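Local coordinates for glucose-6-phosphate 1-dehydrogenase (Mycobacterium avium, PDB 4LGV), which catalyses the oxidation of glucose 6-phosphate to 6-phosphogluconolactone, probably with NADP+ as acceptor, opening the oxidative branch of the pentose phosphate pathway, at residues 50-55 against 94-99; 293-298 against 317-322; 332-337 against 472-477. All coordinates share one frame; numbering follows the deposited sequence.

Contact 1: residues 50-55 against 94-99; sequences ALYRLE and DAVFDR
Two helices of the Rossmann-like dinucleotide-binding domain meet here, Tyr52 and Glu55 of helix 41-56 facing Val96, Phe97 and Arg99 of helix 94-103. The axes of the two short segments approach to 9.2 Å at 106°, and five side chains make the contact. The Tyr52 ring reaches across at about a right angle to Val96, bringing CE1 to 3.4 Å from Val96 CG1, while the backbone N of Phe97 lies at the ring edge. Tyr52 OH is hydrogen-bonded to the backbone N of Asp93. With CG anti to the backbone N (chi1 -175°), Glu55 sets CG 3.5 Å from Val96 O, and a bend at chi2 (69°) then swings the carboxylate toward Arg99. The guanidinium of Arg99 grips Glu55 side-on: NE makes a salt bridge to Glu55 OE2 at 3.0 Å, approaching from above the carboxylate plane, and NH2 donates to the backbone Glu55 O at 2.9 Å. Arg103 takes Glu55 OE1, so both carboxylate oxygens of this buried acid are paired, which probably favours its charged form. Helix 41-56 follows strand 32-36 and packs on it, whereas helix 94-103 leads into edge strand 104-108 of the Rossmann-like parallel sheet.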
# COMPACT_ATOMS: atom_id res chain seq x y z
N ALA A 50 -16.70 24.53 39.67
CA ALA A 50 -16.42 23.13 39.31
C ALA A 50 -16.72 22.17 40.46
O ALA A 50 -17.37 21.16 40.24
CB ALA A 50 -15.00 23.00 38.88
N LEU A 51 -16.33 22.54 41.70
CA LEU A 51 -16.66 21.73 42.83
C LEU A 51 -18.19 21.65 43.06
O LEU A 51 -18.76 20.58 43.35
CB LEU A 51 -15.98 22.29 44.08
CG LEU A 51 -14.46 22.20 44.09
CD1 LEU A 51 -13.89 22.96 45.28
CD2 LEU A 51 -14.03 20.77 44.12
N TYR A 52 -18.84 22.79 42.92
CA TYR A 52 -20.30 22.87 43.03
C TYR A 52 -20.95 21.92 42.04
O TYR A 52 -21.91 21.17 42.39
CB TYR A 52 -20.79 24.32 42.83
CG TYR A 52 -22.27 24.46 42.77
CD1 TYR A 52 -23.02 24.60 43.94
CD2 TYR A 52 -22.96 24.44 41.55
CE1 TYR A 52 -24.41 24.63 43.90
CE2 TYR A 52 -24.35 24.52 41.50
CZ TYR A 52 -25.05 24.62 42.66
OH TYR A 52 -26.42 24.70 42.61
N ARG A 53 -20.48 21.93 40.79
CA ARG A 53 -21.10 21.08 39.74
C ARG A 53 -20.86 19.60 40.00
O ARG A 53 -21.72 18.76 39.79
CB ARG A 53 -20.59 21.47 38.35
CG ARG A 53 -21.07 22.84 37.88
CD ARG A 53 -20.28 23.35 36.68
NE ARG A 53 -20.35 22.50 35.50
CZ ARG A 53 -21.25 22.61 34.52
NH1 ARG A 53 -22.16 23.56 34.53
NH2 ARG A 53 -21.21 21.78 33.51
N LEU A 54 -19.69 19.28 40.53
CA LEU A 54 -19.39 17.89 40.85
C LEU A 54 -20.30 17.46 42.00
O LEU A 54 -20.83 16.35 41.99
CB LEU A 54 -17.92 17.71 41.19
CG LEU A 54 -16.91 17.83 40.04
CD1 LEU A 54 -15.49 18.03 40.59
CD2 LEU A 54 -16.93 16.62 39.16
N GLU A 55 -20.53 18.36 42.96
CA GLU A 55 -21.47 18.09 44.05
C GLU A 55 -22.87 17.87 43.55
O GLU A 55 -23.55 16.93 43.96
CB GLU A 55 -21.48 19.23 45.05
CG GLU A 55 -22.33 18.98 46.28
CD GLU A 55 -21.72 17.93 47.15
OE1 GLU A 55 -20.67 18.20 47.76
OE2 GLU A 55 -22.26 16.82 47.19
N ASP A 94 -29.33 25.86 46.84
CA ASP A 94 -28.83 26.03 48.17
C ASP A 94 -28.59 24.71 48.89
O ASP A 94 -27.65 24.63 49.70
CB ASP A 94 -29.74 26.96 48.96
CG ASP A 94 -29.06 27.60 50.21
OD1 ASP A 94 -27.81 27.84 50.26
OD2 ASP A 94 -29.80 27.88 51.17
N ALA A 95 -29.40 23.69 48.63
CA ALA A 95 -29.16 22.35 49.19
C ALA A 95 -27.86 21.76 48.69
O ALA A 95 -27.13 21.12 49.45
CB ALA A 95 -30.32 21.39 48.89
N VAL A 96 -27.57 21.95 47.40
CA VAL A 96 -26.33 21.47 46.79
C VAL A 96 -25.18 22.19 47.42
O VAL A 96 -24.16 21.57 47.74
CB VAL A 96 -26.32 21.68 45.26
CG1 VAL A 96 -24.98 21.33 44.65
CG2 VAL A 96 -27.43 20.83 44.59
N PHE A 97 -25.31 23.51 47.57
CA PHE A 97 -24.23 24.31 48.14
C PHE A 97 -23.96 23.88 49.58
O PHE A 97 -22.81 23.74 49.98
CB PHE A 97 -24.52 25.81 48.09
CG PHE A 97 -23.44 26.64 48.69
CD1 PHE A 97 -22.36 26.98 47.93
CD2 PHE A 97 -23.44 26.97 50.05
CE1 PHE A 97 -21.30 27.68 48.45
CE2 PHE A 97 -22.36 27.68 50.61
CZ PHE A 97 -21.30 28.05 49.78
N ASP A 98 -25.03 23.60 50.33
CA ASP A 98 -24.86 23.17 51.72
C ASP A 98 -24.10 21.84 51.83
O ASP A 98 -23.32 21.67 52.75
CB ASP A 98 -26.19 23.10 52.52
CG ASP A 98 -26.70 24.48 52.97
OD1 ASP A 98 -25.97 25.48 52.84
OD2 ASP A 98 -27.88 24.55 53.46
N ARG A 99 -24.32 20.93 50.88
CA ARG A 99 -23.53 19.66 50.87
C ARG A 99 -22.06 19.97 50.63
O ARG A 99 -21.22 19.41 51.27
CB ARG A 99 -23.99 18.70 49.80
CG ARG A 99 -25.25 17.92 50.17
CD ARG A 99 -25.31 16.60 49.40
NE ARG A 99 -25.13 16.78 47.96
CZ ARG A 99 -26.10 17.05 47.09
NH1 ARG A 99 -27.35 17.23 47.49
NH2 ARG A 99 -25.81 17.13 45.78

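Contact 2: residues 293-298 against 317-322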
# COMPACT_ATOMS: atom_id res chain seq x y z
N GLU A 293 12.29 31.50 10.78
CA GLU A 293 12.00 32.16 9.50
C GLU A 293 10.69 31.69 8.92
O GLU A 293 10.16 32.31 8.02
CB GLU A 293 13.10 31.92 8.45
CG GLU A 293 14.54 32.19 8.92
CD GLU A 293 14.77 33.61 9.40
OE1 GLU A 293 14.00 34.51 9.00
OE2 GLU A 293 15.73 33.83 10.19
N HIS A 294 10.19 30.56 9.40
CA HIS A 294 8.90 30.06 8.93
C HIS A 294 7.83 30.23 10.02
O HIS A 294 6.89 29.42 10.12
CB HIS A 294 9.05 28.58 8.51
CG HIS A 294 9.85 28.37 7.26
ND1 HIS A 294 9.81 29.23 6.18
CD2 HIS A 294 10.75 27.41 6.94
CE1 HIS A 294 10.65 28.80 5.25
NE2 HIS A 294 11.24 27.70 5.69
N CYS A 295 8.05 31.23 10.88
CA CYS A 295 7.15 31.53 11.96
C CYS A 295 6.72 33.00 11.89
O CYS A 295 7.55 33.90 11.84
CB CYS A 295 7.80 31.22 13.30
SG CYS A 295 6.72 31.56 14.72
N VAL A 296 5.41 33.23 11.91
CA VAL A 296 4.84 34.56 11.78
C VAL A 296 4.11 34.91 13.07
O VAL A 296 3.22 34.17 13.54
CB VAL A 296 3.87 34.60 10.59
CG1 VAL A 296 3.03 35.87 10.59
CG2 VAL A 296 4.64 34.48 9.28
N ARG A 297 4.46 36.06 13.63
CA ARG A 297 3.90 36.48 14.91
C ARG A 297 3.02 37.70 14.72
O ARG A 297 3.39 38.65 14.03
CB ARG A 297 5.01 36.80 15.89
CG ARG A 297 5.78 35.58 16.28
CD ARG A 297 7.04 35.93 17.03
NE ARG A 297 6.73 36.36 18.38
CZ ARG A 297 6.85 37.60 18.85
NH1 ARG A 297 7.26 38.63 18.10
NH2 ARG A 297 6.55 37.82 20.13
N GLY A 298 1.84 37.65 15.33
CA GLY A 298 0.87 38.71 15.21
C GLY A 298 0.42 39.26 16.55
O GLY A 298 0.54 38.60 17.57
N THR A 317 -0.20 37.73 20.14
CA THR A 317 -1.49 37.15 20.41
C THR A 317 -1.86 36.16 19.31
O THR A 317 -2.94 35.59 19.36
CB THR A 317 -2.59 38.22 20.44
OG1 THR A 317 -2.65 38.88 19.17
CG2 THR A 317 -2.34 39.23 21.53
N TYR A 318 -1.01 36.02 18.30
CA TYR A 318 -1.25 35.15 17.13
C TYR A 318 0.07 34.57 16.67
O TYR A 318 1.08 35.26 16.73
CB TYR A 318 -1.84 35.93 15.97
CG TYR A 318 -1.97 35.18 14.64
CD1 TYR A 318 -0.86 34.98 13.82
CD2 TYR A 318 -3.20 34.71 14.20
CE1 TYR A 318 -0.97 34.30 12.62
CE2 TYR A 318 -3.31 34.02 13.00
CZ TYR A 318 -2.19 33.81 12.21
OH TYR A 318 -2.27 33.17 10.99
N VAL A 319 0.05 33.30 16.25
CA VAL A 319 1.22 32.67 15.61
C VAL A 319 0.82 31.78 14.48
O VAL A 319 -0.13 31.04 14.60
CB VAL A 319 1.96 31.64 16.47
CG1 VAL A 319 3.47 31.88 16.44
CG2 VAL A 319 1.44 31.64 17.88
N ALA A 320 1.62 31.77 13.44
CA ALA A 320 1.49 30.81 12.39
C ALA A 320 2.87 30.26 12.12
O ALA A 320 3.84 31.01 12.13
CB ALA A 320 0.93 31.43 11.15
N LEU A 321 2.97 28.93 11.94
CA LEU A 321 4.27 28.29 11.84
C LEU A 321 4.23 27.02 10.98
O LEU A 321 3.18 26.49 10.67
CB LEU A 321 4.81 27.97 13.22
CG LEU A 321 4.04 26.96 14.06
CD1 LEU A 321 4.41 25.49 13.74
CD2 LEU A 321 4.27 27.22 15.54
N ARG A 322 5.41 26.58 10.58
CA ARG A 322 5.57 25.38 9.82
C ARG A 322 6.43 24.41 10.61
O ARG A 322 7.46 24.79 11.10
CB ARG A 322 6.23 25.66 8.46
CG ARG A 322 6.46 24.41 7.59
CD ARG A 322 7.08 24.82 6.25
NE ARG A 322 7.23 23.69 5.34
CZ ARG A 322 7.30 23.76 3.99
NH1 ARG A 322 7.24 24.92 3.34
NH2 ARG A 322 7.46 22.65 3.28
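Cys295 packs diagonally against Val319 across the antiparallel strands 295-300 and 318-323. Its CB lies 4.1 Å from Ala320 O. With SG anti to the backbone N (chi1 -180°), the sulfur runs toward the next residues of its own strand, and ends 3.7 Å from Val319 CG1. Ala320 O lies beside the same sulfur, 3.9 Å from SG, and Leu321 CB is a little more distant. The apolar patch thus formed belongs to the face that also carries Arg297, and there helix 246-264 packs on Val319 and Leu321. The guanidinium of Arg297 looks elsewhere for partners, to Glu316 and to the carbonyls of Thr314 and Ser452.

The backbone supplies the main bonding. Val296 and Ala320 form a hydrogen-bonded pair, Val296 N reaching Ala320 O at 2.7 Å in a nearly straight bond (174°), with the return bond from Ala320 N to Val296 O at 2.9 Å. Arg297 and Val319 follow as a non-hydrogen-bonded pair. The Gly298 N-H then bonds to Tyr318 O, with N and O 2.9 Å apart. At the far end, the bond from Arg322 N to His294 O is weak.

On the other face, Tyr318 CB sits 4.0 Å from Gly298 CA, and the ring turns an edge toward Gly298 N and Val296 O. Val296, Tyr318 and Ala320 are packed against helix 466-470. The Thr317 hydroxyl is held by Tyr457 OH and the backbone N of Tyr300. Gly298 O receives two N-H groups, Thr317 N at 2.8 Å and, more weakly, Tyr318 N. Two residues thus stand opposite a single glycine, the hallmark of a classic beta bulge, here set at one end of a strand pair in the large mixed sheet of the C-terminal domain.

Contact 3: residues 332-337 against 472-477; sequences GVPIFL and HGRHAW
The guanidinium of Arg474 receives Pro334 on one face: the proline CG stands over the centre of the group, 3.6 Å from CZ. At the edge of the Phe336 ring, close to its plane, lies Arg474 CG, 4.0 Å from CE2. The chain of Arg474 bends at chi2 (-66°), which lets its aliphatic part pass the phenyl edge and its flat end reach the proline; phenyl and guanidinium planes are 55° apart. The indole of Trp477 makes the third touch, obliquely, with Trp477 CH2 at 3.7 Å from Phe336 CB and 3.9 Å from Leu337 C. Its ring nitrogen is bonded away from the strand, to the carbonyl of Ala467, and this should help fix the rotation of the indole. Across the two segments the contact is one of van der Waals packing, with the charged group of Arg474 used through its face. Segment 472-477 is the loop that leaves helix 466-470 and passes over strand 335-340, whose sheet neighbours are strands 222-230 and 318-323. Glu224 of the former touches both Phe336 and Arg474, Arg322 of the latter packs on Pro334 and Phe336, and Leu337 points away from the loop, its side chain touching Val252 and Leu256 of helix 246-264.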
# COMPACT_ATOMS: atom_id res chain seq x y z
N GLY A 332 8.11 14.37 4.91
CA GLY A 332 7.79 15.17 3.72
C GLY A 332 6.40 15.84 3.74
O GLY A 332 6.05 16.57 2.78
N VAL A 333 5.60 15.60 4.78
CA VAL A 333 4.27 16.17 4.86
C VAL A 333 4.41 17.47 5.65
O VAL A 333 4.63 17.42 6.84
CB VAL A 333 3.30 15.22 5.57
CG1 VAL A 333 1.97 15.89 5.85
CG2 VAL A 333 3.08 13.97 4.74
N PRO A 334 4.28 18.64 5.00
CA PRO A 334 4.33 19.84 5.76
C PRO A 334 3.14 19.99 6.70
O PRO A 334 2.01 19.71 6.31
CB PRO A 334 4.28 20.96 4.67
CG PRO A 334 4.46 20.26 3.35
CD PRO A 334 3.95 18.88 3.59
N ILE A 335 3.42 20.46 7.91
CA ILE A 335 2.42 20.70 8.90
C ILE A 335 2.40 22.20 9.24
O ILE A 335 3.39 22.74 9.71
CB ILE A 335 2.73 19.85 10.14
CG1 ILE A 335 2.80 18.38 9.75
CG2 ILE A 335 1.70 20.10 11.22
CD1 ILE A 335 3.30 17.43 10.83
N PHE A 336 1.29 22.86 8.95
CA PHE A 336 1.13 24.26 9.24
C PHE A 336 0.18 24.43 10.41
O PHE A 336 -0.86 23.78 10.49
CB PHE A 336 0.61 25.02 8.00
CG PHE A 336 1.59 25.06 6.84
CD1 PHE A 336 2.62 25.96 6.84
CD2 PHE A 336 1.46 24.21 5.80
CE1 PHE A 336 3.55 25.99 5.80
CE2 PHE A 336 2.35 24.23 4.75
CZ PHE A 336 3.39 25.14 4.73
N LEU A 337 0.52 25.37 11.27
CA LEU A 337 -0.24 25.62 12.46
C LEU A 337 -0.48 27.12 12.62
O LEU A 337 0.43 27.91 12.40
CB LEU A 337 0.53 25.07 13.60
CG LEU A 337 -0.10 25.16 14.95
CD1 LEU A 337 0.46 24.01 15.79
CD2 LEU A 337 0.17 26.52 15.58
N HIS A 472 2.50 29.70 0.70
CA HIS A 472 2.45 30.16 -0.70
C HIS A 472 2.62 29.11 -1.80
O HIS A 472 1.82 29.07 -2.73
CB HIS A 472 3.30 31.49 -0.91
CG HIS A 472 4.53 31.33 -1.75
ND1 HIS A 472 4.59 31.62 -3.10
CD2 HIS A 472 5.77 30.92 -1.40
CE1 HIS A 472 5.82 31.40 -3.54
NE2 HIS A 472 6.55 30.97 -2.52
N GLY A 473 3.60 28.22 -1.70
CA GLY A 473 3.70 27.09 -2.65
C GLY A 473 2.90 25.83 -2.25
O GLY A 473 3.06 24.77 -2.86
N ARG A 474 2.00 25.96 -1.29
CA ARG A 474 1.26 24.79 -0.73
C ARG A 474 -0.24 25.01 -0.81
O ARG A 474 -0.70 25.70 -1.71
CB ARG A 474 1.71 24.60 0.72
CG ARG A 474 3.18 24.21 0.80
CD ARG A 474 3.18 22.79 0.14
NE ARG A 474 4.44 22.05 0.06
CZ ARG A 474 4.56 20.75 -0.21
NH1 ARG A 474 3.51 19.93 -0.40
NH2 ARG A 474 5.78 20.23 -0.24
N HIS A 475 -1.02 24.41 0.08
CA HIS A 475 -2.48 24.60 0.09
C HIS A 475 -2.84 25.84 0.84
O HIS A 475 -2.32 26.08 1.92
CB HIS A 475 -3.16 23.41 0.73
CG HIS A 475 -3.11 22.20 -0.12
ND1 HIS A 475 -4.00 21.99 -1.15
CD2 HIS A 475 -2.25 21.15 -0.13
CE1 HIS A 475 -3.70 20.84 -1.74
NE2 HIS A 475 -2.65 20.31 -1.14
N ALA A 476 -3.72 26.64 0.26
CA ALA A 476 -4.23 27.82 0.94
C ALA A 476 -4.93 27.47 2.24
O ALA A 476 -5.53 26.40 2.37
CB ALA A 476 -5.19 28.57 0.02
N TRP A 477 -4.82 28.33 3.24
CA TRP A 477 -5.63 28.21 4.44
C TRP A 477 -7.10 28.20 4.01
O TRP A 477 -7.53 29.08 3.28
CB TRP A 477 -5.42 29.38 5.36
CG TRP A 477 -4.03 29.46 5.99
CD1 TRP A 477 -3.08 30.36 5.68
CD2 TRP A 477 -3.50 28.68 7.05
NE1 TRP A 477 -1.97 30.17 6.45
CE2 TRP A 477 -2.20 29.13 7.29
CE3 TRP A 477 -3.98 27.61 7.78
CZ2 TRP A 477 -1.39 28.58 8.26
CZ3 TRP A 477 -3.16 27.08 8.75
CH2 TRP A 477 -1.90 27.59 8.99

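The three contacts follow one another in series along the chain and fall into two groups. Contact 1 lies in the NAD-binding region, between helix 41-56, which packs on strand 32-36, and helix 94-103; contacts 2 and 3 belong to the C-terminal domain, on the opposite side of the chain's centre, their centres 43 and 48 Å from that of contact 1. The centres of contacts 2 and 3 are 13 Å apart, and the two touch, because strands 318-323 and 335-340 are consecutive in the chain and adjacent in the mixed sheet. A probable hydrogen bond from Leu321 N to Leu337 O (2.8 Å) joins them. Helix 466-470 packs on strands 295-300 and 318-323, and the loop after it on 335-340.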